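Local coordinates for protein telomeric DNA-binding factor trf1 (PDB 6K5S) that probably binds telomeric DNA in fission yeast and is represented here by its all-helical domain of the TRF family, at residues S22-P27 against F90-Y95; E63-S68 against F103-N108; S118-N123 against T176-Q181; L131-Y136 against E204-G209; I150-F155 against A188-L193. All coordinates share one frame; numbering follows the deposited sequence.

Contact 1: residues S22-P27 against F90-Y95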
# COMPACT_ATOMS: atom_id res chain seq x y z
N SER A 22 -1.03 -5.23 -14.67
CA SER A 22 -1.89 -6.29 -15.16
C SER A 22 -3.31 -5.80 -15.44
O SER A 22 -4.00 -6.37 -16.29
CB SER A 22 -1.90 -7.45 -14.17
OG SER A 22 -2.63 -7.13 -13.02
N ILE A 23 -3.76 -4.73 -14.77
CA ILE A 23 -5.04 -4.14 -15.14
C ILE A 23 -4.90 -3.37 -16.45
O ILE A 23 -5.63 -3.62 -17.42
CB ILE A 23 -5.60 -3.26 -14.02
CG1 ILE A 23 -6.05 -4.11 -12.84
CG2 ILE A 23 -6.80 -2.44 -14.53
CD1 ILE A 23 -6.58 -3.29 -11.66
N LEU A 24 -3.93 -2.44 -16.51
CA LEU A 24 -3.80 -1.57 -17.66
C LEU A 24 -3.08 -2.22 -18.83
O LEU A 24 -3.00 -1.60 -19.90
CB LEU A 24 -3.06 -0.30 -17.28
CG LEU A 24 -3.70 0.57 -16.21
CD1 LEU A 24 -2.78 1.69 -15.99
CD2 LEU A 24 -5.05 1.07 -16.68
N GLY A 25 -2.57 -3.43 -18.67
CA GLY A 25 -2.01 -4.16 -19.78
C GLY A 25 -2.98 -5.06 -20.49
O GLY A 25 -2.58 -5.80 -21.39
N LYS A 26 -4.26 -5.04 -20.11
CA LYS A 26 -5.31 -5.81 -20.77
C LYS A 26 -5.57 -5.24 -22.16
O LYS A 26 -4.95 -4.23 -22.53
CB LYS A 26 -6.58 -5.81 -19.93
CG LYS A 26 -6.47 -6.63 -18.67
CD LYS A 26 -7.66 -6.39 -17.77
CE LYS A 26 -8.17 -7.69 -17.19
NZ LYS A 26 -9.29 -7.39 -16.25
N PRO A 27 -6.44 -5.86 -22.97
CA PRO A 27 -6.83 -5.23 -24.24
C PRO A 27 -7.25 -3.78 -24.04
O PRO A 27 -7.89 -3.44 -23.04
CB PRO A 27 -7.99 -6.10 -24.72
CG PRO A 27 -7.69 -7.45 -24.18
CD PRO A 27 -6.92 -7.25 -22.88
N PHE A 90 4.38 4.73 -16.15
CA PHE A 90 4.29 5.13 -17.55
C PHE A 90 2.96 4.72 -18.16
O PHE A 90 2.30 5.52 -18.84
CB PHE A 90 5.45 4.53 -18.34
CG PHE A 90 5.67 5.17 -19.68
CD1 PHE A 90 4.88 4.83 -20.77
CD2 PHE A 90 6.70 6.11 -19.85
CE1 PHE A 90 5.10 5.42 -22.01
CE2 PHE A 90 6.90 6.70 -21.10
CZ PHE A 90 6.11 6.35 -22.17
N LEU A 91 2.53 3.48 -17.88
CA LEU A 91 1.28 2.98 -18.43
C LEU A 91 0.08 3.71 -17.84
O LEU A 91 -0.88 4.01 -18.55
CB LEU A 91 1.19 1.47 -18.20
CG LEU A 91 0.05 0.70 -18.88
CD1 LEU A 91 0.03 1.01 -20.38
CD2 LEU A 91 0.22 -0.78 -18.63
N ALA A 92 0.15 4.04 -16.54
CA ALA A 92 -0.95 4.79 -15.93
C ALA A 92 -1.00 6.21 -16.47
O ALA A 92 -2.09 6.76 -16.69
CB ALA A 92 -0.79 4.81 -14.41
N ALA A 93 0.17 6.82 -16.68
CA ALA A 93 0.21 8.13 -17.34
C ALA A 93 -0.48 8.09 -18.70
O ALA A 93 -1.28 8.98 -19.03
CB ALA A 93 1.65 8.62 -17.51
N VAL A 94 -0.17 7.08 -19.52
CA VAL A 94 -0.72 7.10 -20.88
C VAL A 94 -2.20 6.75 -20.89
O VAL A 94 -2.92 7.14 -21.82
CB VAL A 94 0.03 6.17 -21.86
CG1 VAL A 94 1.47 6.67 -22.14
CG2 VAL A 94 -0.00 4.74 -21.43
N TYR A 95 -2.70 6.05 -19.88
CA TYR A 95 -4.14 5.84 -19.75
C TYR A 95 -4.82 6.94 -18.95
O TYR A 95 -6.04 6.88 -18.76
CB TYR A 95 -4.41 4.47 -19.13
CG TYR A 95 -4.54 3.37 -20.16
CD1 TYR A 95 -5.68 3.28 -20.96
CD2 TYR A 95 -3.53 2.45 -20.34
CE1 TYR A 95 -5.80 2.29 -21.92
CE2 TYR A 95 -3.65 1.46 -21.29
CZ TYR A 95 -4.79 1.38 -22.07
OH TYR A 95 -4.90 0.39 -23.02
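Leu-24 carries this contact, and its atoms can be traced outward against Leu-91, Ala-92 and Tyr-95. Leu-24 CB sits 3.6 Å from Leu-91 CD2. CG lies anti to the carbonyl carbon (chi1 -60°); beyond it, Leu-24 CD1 comes within 3.6 Å of Ala-92 CA and Leu-24 CD2 lies 4.2 Å from Tyr-95 CD2. The carbonyl oxygen is enclosed as well: Leu-24 O is 3.6 Å from Leu-91 CD2 and 3.4 Å from Tyr-95 CE2, and this buried oxygen has no hydrogen-bonding partner in the model. Leu-91 CD1 lies at the edge of the Tyr-95 ring, in its plane. An alanine in place of Leu-91 would probably open a gap beside Leu-24 CB and its carbonyl oxygen, leaving the Tyr-95 ring edge less supported. Val-35 and Phe-46 also pack on Leu-24. The arrangement is apolar packing between the C-terminal ends of helix 10-24 and helix 76-94, as expected inside an all-helical TRF-family domain.

Contact 2: residues E63-S68 against F103-N108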
# COMPACT_ATOMS: atom_id res chain seq x y z
N GLU A 63 9.26 13.52 -8.27
CA GLU A 63 9.20 13.79 -9.69
C GLU A 63 8.22 12.82 -10.37
O GLU A 63 7.36 12.23 -9.71
CB GLU A 63 10.61 13.71 -10.29
CG GLU A 63 11.71 14.36 -9.45
CD GLU A 63 11.55 15.87 -9.29
OE1 GLU A 63 12.45 16.51 -8.70
OE2 GLU A 63 10.52 16.42 -9.75
N SER A 64 8.34 12.69 -11.70
CA SER A 64 7.43 11.81 -12.42
C SER A 64 7.77 10.35 -12.16
O SER A 64 6.86 9.55 -11.88
CB SER A 64 7.48 12.12 -13.91
OG SER A 64 6.89 13.37 -14.19
N PHE A 65 9.05 9.98 -12.22
CA PHE A 65 9.48 8.60 -12.10
C PHE A 65 10.43 8.42 -10.92
O PHE A 65 10.87 9.39 -10.28
CB PHE A 65 10.15 8.12 -13.40
CG PHE A 65 9.22 8.04 -14.55
CD1 PHE A 65 8.45 6.90 -14.75
CD2 PHE A 65 9.08 9.12 -15.43
CE1 PHE A 65 7.56 6.84 -15.82
CE2 PHE A 65 8.19 9.06 -16.50
CZ PHE A 65 7.44 7.91 -16.70
N ILE A 66 10.74 7.16 -10.64
CA ILE A 66 11.57 6.78 -9.50
C ILE A 66 12.97 6.46 -10.00
O ILE A 66 13.15 5.60 -10.88
CB ILE A 66 10.99 5.56 -8.77
CG1 ILE A 66 9.55 5.84 -8.37
CG2 ILE A 66 11.85 5.20 -7.53
CD1 ILE A 66 8.91 4.66 -7.72
N TYR A 67 13.96 7.11 -9.40
CA TYR A 67 15.35 6.96 -9.81
C TYR A 67 16.07 6.25 -8.67
O TYR A 67 16.38 6.86 -7.65
CB TYR A 67 15.94 8.32 -10.14
CG TYR A 67 15.12 9.08 -11.17
CD1 TYR A 67 15.05 8.64 -12.48
CD2 TYR A 67 14.41 10.23 -10.82
CE1 TYR A 67 14.30 9.32 -13.43
CE2 TYR A 67 13.66 10.93 -11.76
CZ TYR A 67 13.61 10.47 -13.07
OH TYR A 67 12.87 11.17 -14.01
N SER A 68 16.27 4.94 -8.83
CA SER A 68 16.67 4.12 -7.68
C SER A 68 18.01 4.58 -7.13
O SER A 68 18.20 4.66 -5.91
CB SER A 68 16.70 2.63 -8.05
OG SER A 68 17.48 2.34 -9.20
N PHE A 103 6.18 15.70 -22.30
CA PHE A 103 7.59 16.07 -22.20
C PHE A 103 8.33 15.12 -21.26
O PHE A 103 9.44 14.70 -21.56
CB PHE A 103 7.74 17.52 -21.71
CG PHE A 103 9.17 17.91 -21.43
CD1 PHE A 103 9.78 17.58 -20.22
CD2 PHE A 103 9.91 18.60 -22.38
CE1 PHE A 103 11.11 17.94 -19.97
CE2 PHE A 103 11.22 18.95 -22.15
CZ PHE A 103 11.82 18.62 -20.94
N HIS A 104 7.71 14.77 -20.12
CA HIS A 104 8.37 13.90 -19.15
C HIS A 104 8.36 12.46 -19.60
O HIS A 104 9.30 11.71 -19.27
CB HIS A 104 7.71 14.00 -17.78
CG HIS A 104 8.04 15.25 -17.05
ND1 HIS A 104 7.09 16.15 -16.63
CD2 HIS A 104 9.24 15.78 -16.70
CE1 HIS A 104 7.68 17.17 -16.03
NE2 HIS A 104 8.98 16.97 -16.06
N LEU A 105 7.31 12.03 -20.30
CA LEU A 105 7.30 10.68 -20.86
C LEU A 105 8.46 10.50 -21.84
O LEU A 105 9.19 9.50 -21.79
CB LEU A 105 5.95 10.39 -21.52
CG LEU A 105 4.75 10.36 -20.57
CD1 LEU A 105 3.50 9.89 -21.27
CD2 LEU A 105 5.04 9.51 -19.34
N ASN A 106 8.65 11.47 -22.72
CA ASN A 106 9.74 11.40 -23.70
C ASN A 106 11.11 11.42 -23.03
O ASN A 106 11.98 10.63 -23.37
CB ASN A 106 9.63 12.55 -24.69
CG ASN A 106 10.77 12.56 -25.67
OD1 ASN A 106 10.96 11.61 -26.42
ND2 ASN A 106 11.57 13.62 -25.64
N GLU A 107 11.32 12.35 -22.08
CA GLU A 107 12.63 12.49 -21.45
C GLU A 107 13.05 11.24 -20.69
O GLU A 107 14.24 10.92 -20.63
CB GLU A 107 12.62 13.69 -20.49
CG GLU A 107 13.89 13.89 -19.69
CD GLU A 107 13.95 15.28 -19.05
OE1 GLU A 107 13.43 15.43 -17.92
OE2 GLU A 107 14.48 16.21 -19.69
N ASN A 108 12.09 10.53 -20.12
CA ASN A 108 12.33 9.36 -19.28
C ASN A 108 12.12 8.03 -20.00
O ASN A 108 12.27 6.99 -19.37
CB ASN A 108 11.42 9.41 -18.05
CG ASN A 108 11.81 10.53 -17.08
OD1 ASN A 108 12.68 10.35 -16.23
ND2 ASN A 108 11.13 11.67 -17.18
O HOH W 1 12.40 13.85 -16.02
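Ser-64 and His-104 bring their CA atoms to 7.1 Å, and Phe-65 and Asn-108 follow with CA atoms 7.8 Å apart, which sets an irregular segment, 63-68, alongside the helical 103-108. From the loop side, Ser-64 OG lies over one face of the His-104 imidazole, 3.6 Å from His-104 CG. Phe-65 is buried, its CD2 3.5 Å from Asn-108 CG, with the phenyl and amide planes 42° apart. Phe-65 CZ meets Leu-105 CD2 at 3.9 Å, the methyl arriving at the ring edge. Tyr-67 adds the polar link: its OH donates to Asn-108 OD1 at a very short 2.4 Å, a length that is itself doubtful, with the oxygen near the plane of the phenol ring. The other end of the amide is tied back to its own helix, for Asn-108 ND2 donates to His-104 O at 2.8 Å in a nearly straight bond (170°), and that oxygen also accepts from Asn-108 N. The bond from ND2 to His-104 O should restrict rotation of the amide. A water accepts from Asn-108 ND2 and donates to Glu-107 OE1. Asn-86, Ile-89 and Phe-90 of helix 76-94 pack on Phe-65, so the loop after helix 41-60 packs on helices 76-94 and 102-113 of the all-helical TRF domain.

Contact 3: residues S118-N123 against T176-Q181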
# COMPACT_ATOMS: atom_id res chain seq x y z
N SER A 118 21.12 -1.13 -20.47
CA SER A 118 20.83 -2.30 -21.26
C SER A 118 20.90 -1.98 -22.76
O SER A 118 20.95 -0.81 -23.18
CB SER A 118 19.45 -2.85 -20.88
OG SER A 118 18.41 -1.95 -21.22
N ASN A 119 20.94 -3.04 -23.57
CA ASN A 119 20.96 -2.88 -25.02
C ASN A 119 19.63 -2.33 -25.51
O ASN A 119 18.57 -2.84 -25.14
CB ASN A 119 21.23 -4.23 -25.70
CG ASN A 119 22.68 -4.64 -25.62
OD1 ASN A 119 23.55 -3.84 -25.27
ND2 ASN A 119 22.95 -5.90 -25.95
N ILE A 120 19.67 -1.30 -26.35
CA ILE A 120 18.44 -0.80 -26.96
C ILE A 120 18.01 -1.75 -28.07
O ILE A 120 18.81 -2.08 -28.95
CB ILE A 120 18.63 0.62 -27.50
CG1 ILE A 120 19.09 1.56 -26.39
CG2 ILE A 120 17.31 1.11 -28.09
CD1 ILE A 120 18.01 1.88 -25.44
N LEU A 121 16.75 -2.17 -28.04
CA LEU A 121 16.21 -3.12 -29.00
C LEU A 121 15.30 -2.41 -30.01
O LEU A 121 14.76 -1.33 -29.74
CB LEU A 121 15.43 -4.21 -28.26
CG LEU A 121 16.34 -4.90 -27.23
CD1 LEU A 121 15.60 -6.00 -26.49
CD2 LEU A 121 17.58 -5.44 -27.93
N THR A 122 15.12 -3.06 -31.16
CA THR A 122 14.40 -2.45 -32.28
C THR A 122 12.97 -2.07 -31.90
O THR A 122 12.49 -1.00 -32.28
CB THR A 122 14.39 -3.38 -33.49
OG1 THR A 122 14.26 -4.73 -33.05
CG2 THR A 122 15.68 -3.24 -34.29
N ASN A 123 12.26 -2.94 -31.18
CA ASN A 123 10.89 -2.62 -30.81
C ASN A 123 10.80 -1.48 -29.80
O ASN A 123 9.82 -0.74 -29.79
CB ASN A 123 10.18 -3.85 -30.27
CG ASN A 123 9.89 -4.86 -31.37
OD1 ASN A 123 9.13 -4.58 -32.29
ND2 ASN A 123 10.52 -6.02 -31.28
N THR A 176 25.47 1.16 -32.05
CA THR A 176 25.00 -0.16 -32.45
C THR A 176 24.11 -0.06 -33.68
O THR A 176 23.67 1.02 -34.08
CB THR A 176 24.25 -0.85 -31.30
OG1 THR A 176 22.94 -0.28 -31.17
CG2 THR A 176 25.00 -0.70 -29.99
N TYR A 177 23.83 -1.22 -34.29
CA TYR A 177 23.00 -1.24 -35.49
C TYR A 177 21.60 -0.73 -35.18
O TYR A 177 21.06 0.12 -35.89
CB TYR A 177 22.96 -2.65 -36.08
CG TYR A 177 22.01 -2.82 -37.25
CD1 TYR A 177 22.39 -2.45 -38.54
CD2 TYR A 177 20.75 -3.38 -37.08
CE1 TYR A 177 21.53 -2.61 -39.62
CE2 TYR A 177 19.88 -3.55 -38.15
CZ TYR A 177 20.28 -3.16 -39.41
OH TYR A 177 19.42 -3.33 -40.48
N VAL A 178 20.99 -1.23 -34.09
CA VAL A 178 19.66 -0.77 -33.69
C VAL A 178 19.66 0.73 -33.45
O VAL A 178 18.77 1.45 -33.90
CB VAL A 178 19.19 -1.54 -32.44
CG1 VAL A 178 17.98 -0.87 -31.82
CG2 VAL A 178 18.88 -2.99 -32.80
N GLU A 179 20.69 1.23 -32.75
CA GLU A 179 20.76 2.65 -32.45
C GLU A 179 20.78 3.49 -33.73
O GLU A 179 20.03 4.47 -33.85
CB GLU A 179 21.99 2.94 -31.58
CG GLU A 179 21.76 2.67 -30.09
CD GLU A 179 23.06 2.53 -29.30
OE1 GLU A 179 24.16 2.63 -29.91
OE2 GLU A 179 22.99 2.32 -28.07
N LYS A 180 21.61 3.11 -34.70
CA LYS A 180 21.64 3.87 -35.95
C LYS A 180 20.36 3.71 -36.74
O LYS A 180 19.93 4.66 -37.41
CB LYS A 180 22.87 3.47 -36.78
CG LYS A 180 24.15 3.52 -35.98
CD LYS A 180 25.41 3.26 -36.81
CE LYS A 180 25.74 1.78 -36.84
NZ LYS A 180 24.93 1.10 -37.90
N GLN A 181 19.71 2.55 -36.66
CA GLN A 181 18.40 2.41 -37.30
C GLN A 181 17.37 3.34 -36.67
O GLN A 181 16.53 3.93 -37.37
CB GLN A 181 17.93 0.96 -37.22
CG GLN A 181 18.54 0.06 -38.27
CD GLN A 181 18.34 0.59 -39.66
OE1 GLN A 181 17.21 0.91 -40.05
NE2 GLN A 181 19.42 0.72 -40.42
O HOH W 2 21.33 -1.51 -29.38
O HOH W 3 22.40 0.12 -27.01
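Val-178 presses a methyl group against a backbone carbonyl: its CG1 lies 3.2 Å from Ile-120 O, a tight approach of carbon to oxygen. The place is the junction of two helix N-termini, where the chain leading into helix 122-141 passes the capping box, Thr-176 with Glu-179, that starts helix 177-195. In that box Glu-179 N donates to Thr-176 OG1 and Thr-176 N to Glu-179 OE1, which also has a salt bridge to Arg-167. Val-178 sets CG1 anti to the backbone N (chi1 167°), placing Val-178 CG1 beside the backbone, close to Ile-120 O and 3.6 Å from Leu-121 C. Its other methyl, CG2, meets Thr-122 CG2 at 3.5 Å, the two side chains crossing at about a right angle. Ile-120 O, despite the methyl beside it, accepts from a water at 2.6 Å, and that water also binds Thr-176 OG1. A second water accepts from Ile-120 N at 3.1 Å and donates to Glu-179 OE2 at 2.5 Å.

Contact 4: residues L131-Y136 against E204-G209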
# COMPACT_ATOMS: atom_id res chain seq x y z
N LEU A 131 6.02 7.33 -29.53
CA LEU A 131 5.81 8.22 -28.39
C LEU A 131 6.13 9.66 -28.77
O LEU A 131 5.35 10.57 -28.47
CB LEU A 131 6.68 7.79 -27.20
CG LEU A 131 6.57 8.75 -26.01
CD1 LEU A 131 5.15 8.77 -25.43
CD2 LEU A 131 7.55 8.32 -24.92
N LYS A 132 7.29 9.89 -29.39
CA LYS A 132 7.65 11.25 -29.79
C LYS A 132 6.60 11.83 -30.73
O LYS A 132 6.25 13.01 -30.63
CB LYS A 132 9.04 11.25 -30.44
CG LYS A 132 10.19 10.85 -29.48
CD LYS A 132 11.51 10.64 -30.25
CE LYS A 132 12.74 10.46 -29.31
NZ LYS A 132 12.90 11.65 -28.43
N THR A 133 6.05 11.00 -31.61
CA THR A 133 5.03 11.47 -32.54
C THR A 133 3.77 11.92 -31.80
O THR A 133 3.21 12.98 -32.11
CB THR A 133 4.68 10.38 -33.55
OG1 THR A 133 5.87 10.00 -34.25
CG2 THR A 133 3.65 10.93 -34.57
N GLN A 134 3.33 11.15 -30.80
CA GLN A 134 2.19 11.58 -30.00
C GLN A 134 2.51 12.81 -29.16
O GLN A 134 1.65 13.68 -28.97
CB GLN A 134 1.69 10.44 -29.10
CG GLN A 134 1.11 9.22 -29.87
CD GLN A 134 0.01 9.61 -30.87
OE1 GLN A 134 -0.89 10.38 -30.54
NE2 GLN A 134 0.10 9.08 -32.09
N ALA A 135 3.74 12.90 -28.62
CA ALA A 135 4.09 14.12 -27.90
C ALA A 135 4.01 15.33 -28.82
O ALA A 135 3.53 16.40 -28.41
CB ALA A 135 5.49 14.01 -27.29
N TYR A 136 4.48 15.19 -30.06
CA TYR A 136 4.41 16.27 -31.02
C TYR A 136 2.96 16.66 -31.29
O TYR A 136 2.61 17.84 -31.27
CB TYR A 136 5.14 15.88 -32.32
CG TYR A 136 4.92 16.85 -33.46
CD1 TYR A 136 5.48 18.13 -33.43
CD2 TYR A 136 4.15 16.49 -34.58
CE1 TYR A 136 5.27 19.04 -34.47
CE2 TYR A 136 3.93 17.39 -35.62
CZ TYR A 136 4.52 18.67 -35.57
OH TYR A 136 4.34 19.58 -36.59
N GLU A 204 -5.38 11.81 -37.08
CA GLU A 204 -6.03 10.74 -37.82
C GLU A 204 -5.00 9.83 -38.45
O GLU A 204 -5.17 8.61 -38.49
CB GLU A 204 -6.98 11.32 -38.87
CG GLU A 204 -8.14 12.12 -38.27
CD GLU A 204 -9.23 12.43 -39.28
OE1 GLU A 204 -9.82 13.53 -39.21
OE2 GLU A 204 -9.48 11.57 -40.15
N VAL A 205 -3.88 10.40 -38.90
CA VAL A 205 -2.80 9.64 -39.52
C VAL A 205 -2.06 8.79 -38.48
O VAL A 205 -1.65 7.65 -38.76
CB VAL A 205 -1.84 10.62 -40.22
CG1 VAL A 205 -0.55 9.97 -40.49
CG2 VAL A 205 -2.47 11.14 -41.51
N TYR A 206 -1.83 9.33 -37.29
CA TYR A 206 -1.19 8.60 -36.20
C TYR A 206 -2.18 8.60 -35.03
O TYR A 206 -2.01 9.37 -34.07
CB TYR A 206 0.16 9.22 -35.82
CG TYR A 206 1.16 9.25 -36.96
CD1 TYR A 206 1.87 8.11 -37.33
CD2 TYR A 206 1.41 10.43 -37.64
CE1 TYR A 206 2.80 8.16 -38.36
CE2 TYR A 206 2.33 10.48 -38.67
CZ TYR A 206 3.02 9.35 -39.03
OH TYR A 206 3.93 9.43 -40.06
N PRO A 207 -3.23 7.78 -35.11
CA PRO A 207 -4.28 7.82 -34.08
C PRO A 207 -3.76 7.40 -32.72
O PRO A 207 -2.89 6.54 -32.59
CB PRO A 207 -5.33 6.83 -34.61
CG PRO A 207 -4.54 5.86 -35.42
CD PRO A 207 -3.46 6.69 -36.08
N TRP A 208 -4.30 8.05 -31.69
CA TRP A 208 -3.91 7.74 -30.32
C TRP A 208 -4.21 6.28 -29.98
O TRP A 208 -3.35 5.56 -29.45
CB TRP A 208 -4.63 8.67 -29.35
CG TRP A 208 -4.37 8.40 -27.91
CD1 TRP A 208 -5.27 7.95 -26.99
CD2 TRP A 208 -3.14 8.61 -27.21
NE1 TRP A 208 -4.67 7.85 -25.75
CE2 TRP A 208 -3.36 8.25 -25.86
CE3 TRP A 208 -1.87 9.04 -27.59
CZ2 TRP A 208 -2.36 8.33 -24.90
CZ3 TRP A 208 -0.88 9.13 -26.64
CH2 TRP A 208 -1.12 8.76 -25.31
N GLY A 209 -5.41 5.82 -30.32
CA GLY A 209 -5.78 4.44 -30.01
C GLY A 209 -4.77 3.44 -30.51
O GLY A 209 -4.45 2.47 -29.83
O HOH W 4 -3.00 11.30 -31.91
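Gln-134 spreads its amide between Tyr-206 and Trp-208, its plane turned 58° from that of the indole. The bend at chi2 (-53°) directs CD away from a straight course. Gln-134 CB sits at the six-membered edge of the indole, in its plane, 3.8 Å from Trp-208 CZ3, and CG is near the same ring atoms. Gln-134 OE1 comes to the same edge, 3.4 Å from Trp-208 CE3. Gln-134 NE2 donates to Tyr-206 O at 2.9 Å in a nearly straight bond (169°), the donor standing above the carbonyl plane. One water donates to both Gln-134 OE1 and Tyr-206 O. Thr-133 is set differently: its CG2 lies over one face of the Tyr-206 ring, 4.1 Å from the centroid, a CH-pi contact, while Val-205 CG1 covers the opposite face. A leucine in place of Gln-134 would probably leave Tyr-206 O without its amide donor and the bridging water less firmly held. Thr-133 OG1 bonds to Met-129 O. The contact joins helix 122-141 to the turn between helices 202-205 and 208-222, helix-to-turn packing within the all-helical TRF-family domain.

Contact 5: residues I150-F155 against A188-L193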
# COMPACT_ATOMS: atom_id res chain seq x y z
N ILE A 150 9.00 22.45 -31.47
CA ILE A 150 8.57 21.19 -30.88
C ILE A 150 9.36 20.03 -31.45
O ILE A 150 9.87 19.16 -30.72
CB ILE A 150 7.06 20.99 -31.11
CG1 ILE A 150 6.32 22.24 -30.63
CG2 ILE A 150 6.60 19.71 -30.44
CD1 ILE A 150 4.91 22.02 -30.35
N LEU A 151 9.50 20.01 -32.77
CA LEU A 151 10.12 18.87 -33.42
C LEU A 151 11.60 18.79 -33.09
O LEU A 151 12.13 17.68 -32.93
CB LEU A 151 9.90 18.94 -34.92
CG LEU A 151 8.50 18.51 -35.35
CD1 LEU A 151 8.16 18.94 -36.79
CD2 LEU A 151 8.36 16.99 -35.20
N ASN A 152 12.28 19.93 -32.98
CA ASN A 152 13.70 19.91 -32.67
C ASN A 152 13.95 19.43 -31.25
O ASN A 152 14.99 18.83 -30.97
CB ASN A 152 14.33 21.29 -32.89
CG ASN A 152 14.59 21.60 -34.36
OD1 ASN A 152 14.52 20.72 -35.23
ND2 ASN A 152 14.88 22.86 -34.65
N ASP A 153 12.99 19.66 -30.34
CA ASP A 153 13.11 19.09 -29.00
C ASP A 153 12.86 17.60 -29.02
O ASP A 153 13.58 16.83 -28.36
CB ASP A 153 12.12 19.76 -28.05
CG ASP A 153 12.51 21.17 -27.69
OD1 ASP A 153 13.61 21.61 -28.10
OD2 ASP A 153 11.71 21.83 -27.02
N LEU A 154 11.85 17.16 -29.76
CA LEU A 154 11.44 15.77 -29.68
C LEU A 154 12.29 14.85 -30.53
O LEU A 154 12.39 13.66 -30.22
CB LEU A 154 9.97 15.63 -30.08
CG LEU A 154 9.00 16.07 -28.99
CD1 LEU A 154 7.61 16.10 -29.58
CD2 LEU A 154 9.08 15.16 -27.76
N PHE A 155 12.87 15.37 -31.61
CA PHE A 155 13.68 14.60 -32.56
C PHE A 155 15.01 15.33 -32.70
O PHE A 155 15.28 15.94 -33.75
CB PHE A 155 12.99 14.47 -33.92
CG PHE A 155 11.68 13.73 -33.89
CD1 PHE A 155 11.65 12.36 -34.08
CD2 PHE A 155 10.48 14.40 -33.72
CE1 PHE A 155 10.45 11.66 -34.06
CE2 PHE A 155 9.27 13.70 -33.70
CZ PHE A 155 9.27 12.32 -33.87
N ALA A 188 13.58 10.36 -40.44
CA ALA A 188 12.53 10.27 -41.45
C ALA A 188 11.17 10.67 -40.88
O ALA A 188 10.37 11.32 -41.57
CB ALA A 188 12.46 8.84 -42.00
N ARG A 189 10.87 10.28 -39.63
CA ARG A 189 9.59 10.64 -39.03
C ARG A 189 9.51 12.14 -38.77
O ARG A 189 8.46 12.76 -38.97
CB ARG A 189 9.37 9.84 -37.75
CG ARG A 189 8.13 10.23 -36.97
CD ARG A 189 6.87 9.94 -37.77
NE ARG A 189 6.78 8.52 -38.14
CZ ARG A 189 6.18 7.59 -37.39
NH1 ARG A 189 5.64 7.91 -36.22
NH2 ARG A 189 6.14 6.34 -37.82
N LYS A 190 10.63 12.75 -38.34
CA LYS A 190 10.65 14.19 -38.14
C LYS A 190 10.31 14.93 -39.43
O LYS A 190 9.47 15.84 -39.44
CB LYS A 190 12.02 14.62 -37.61
CG LYS A 190 12.09 16.03 -37.08
CD LYS A 190 13.54 16.45 -36.87
CE LYS A 190 13.63 17.71 -36.05
NZ LYS A 190 15.01 18.28 -36.04
N GLU A 191 10.93 14.53 -40.54
CA GLU A 191 10.68 15.18 -41.82
C GLU A 191 9.23 15.00 -42.24
O GLU A 191 8.56 15.97 -42.64
CB GLU A 191 11.63 14.63 -42.88
CG GLU A 191 11.18 14.86 -44.33
CD GLU A 191 12.34 14.86 -45.31
OE1 GLU A 191 13.41 14.31 -44.96
OE2 GLU A 191 12.19 15.40 -46.43
N ARG A 192 8.71 13.77 -42.18
CA ARG A 192 7.31 13.55 -42.52
C ARG A 192 6.40 14.42 -41.67
O ARG A 192 5.42 14.99 -42.16
CB ARG A 192 6.94 12.08 -42.36
CG ARG A 192 5.43 11.85 -42.31
CD ARG A 192 5.04 10.46 -42.74
NE ARG A 192 4.92 10.37 -44.19
CZ ARG A 192 5.88 9.92 -44.98
NH1 ARG A 192 5.70 9.87 -46.29
NH2 ARG A 192 7.03 9.52 -44.44
N LEU A 193 6.72 14.57 -40.38
CA LEU A 193 5.87 15.35 -39.50
C LEU A 193 5.94 16.83 -39.85
O LEU A 193 4.92 17.53 -39.85
CB LEU A 193 6.25 15.11 -38.04
CG LEU A 193 5.82 13.76 -37.47
CD1 LEU A 193 6.38 13.58 -36.07
CD2 LEU A 193 4.31 13.55 -37.47
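In Lys-190, which lies against Phe-155, CG is anti to the backbone N (chi1 -168°) and the chain runs on extended; in Phe-155, CG is anti to the carbonyl carbon. The two side chains slide past each other in opposite directions, so that Phe-155 CB lies 3.6 Å from Lys-190 CD, and Lys-190 CA sits over one face of the ring. Lys-190 NZ donates a hydrogen bond to Asn-152 OD1 at 2.6 Å and a weak one to Phe-155 O at 3.3 Å. The ammonium group at this C-terminal helix end would probably interact favourably with the helix dipole. This is antiparallel helix packing: the axes of 150-154 and 188-193 approach to 10.7 Å, with 169° between their N-to-C directions. Apolar contacts accompany it: Leu-193 CD1 meets Phe-155 CE2 at 3.7 Å, and Leu-193 CB meets Leu-151 CD2 at 4.0 Å. Arg-189 CG touches Phe-155 CZ at 3.9 Å, but its guanidinium turns elsewhere, to Thr-133 OG1 and, through a salt bridge, to Glu-130.

Contacts 4 and 5 are neighbours, their centres 12 Å apart, and they meet through Lys-132 NZ, which makes a probable hydrogen bond of 2.7 Å to Leu-154 O, and through Tyr-136 N, 3.3 Å from Leu-154 CD1. The same Lys-132 NZ makes a second probable hydrogen bond, 2.8 Å to Asn-106 OD1, which ties contact 2 to contact 4. Contacts 1 and 2 join through apolar groups, with Phe-90 CD2 3.7 Å from Phe-65 CZ, and contact 1 reaches contact 4 where Phe-90 CZ lies 3.7 Å from Leu-131 CD2. Contact 3 touches none of the others; its nearest atoms are about 8 Å from contact 5, with which it shares helix 177-195.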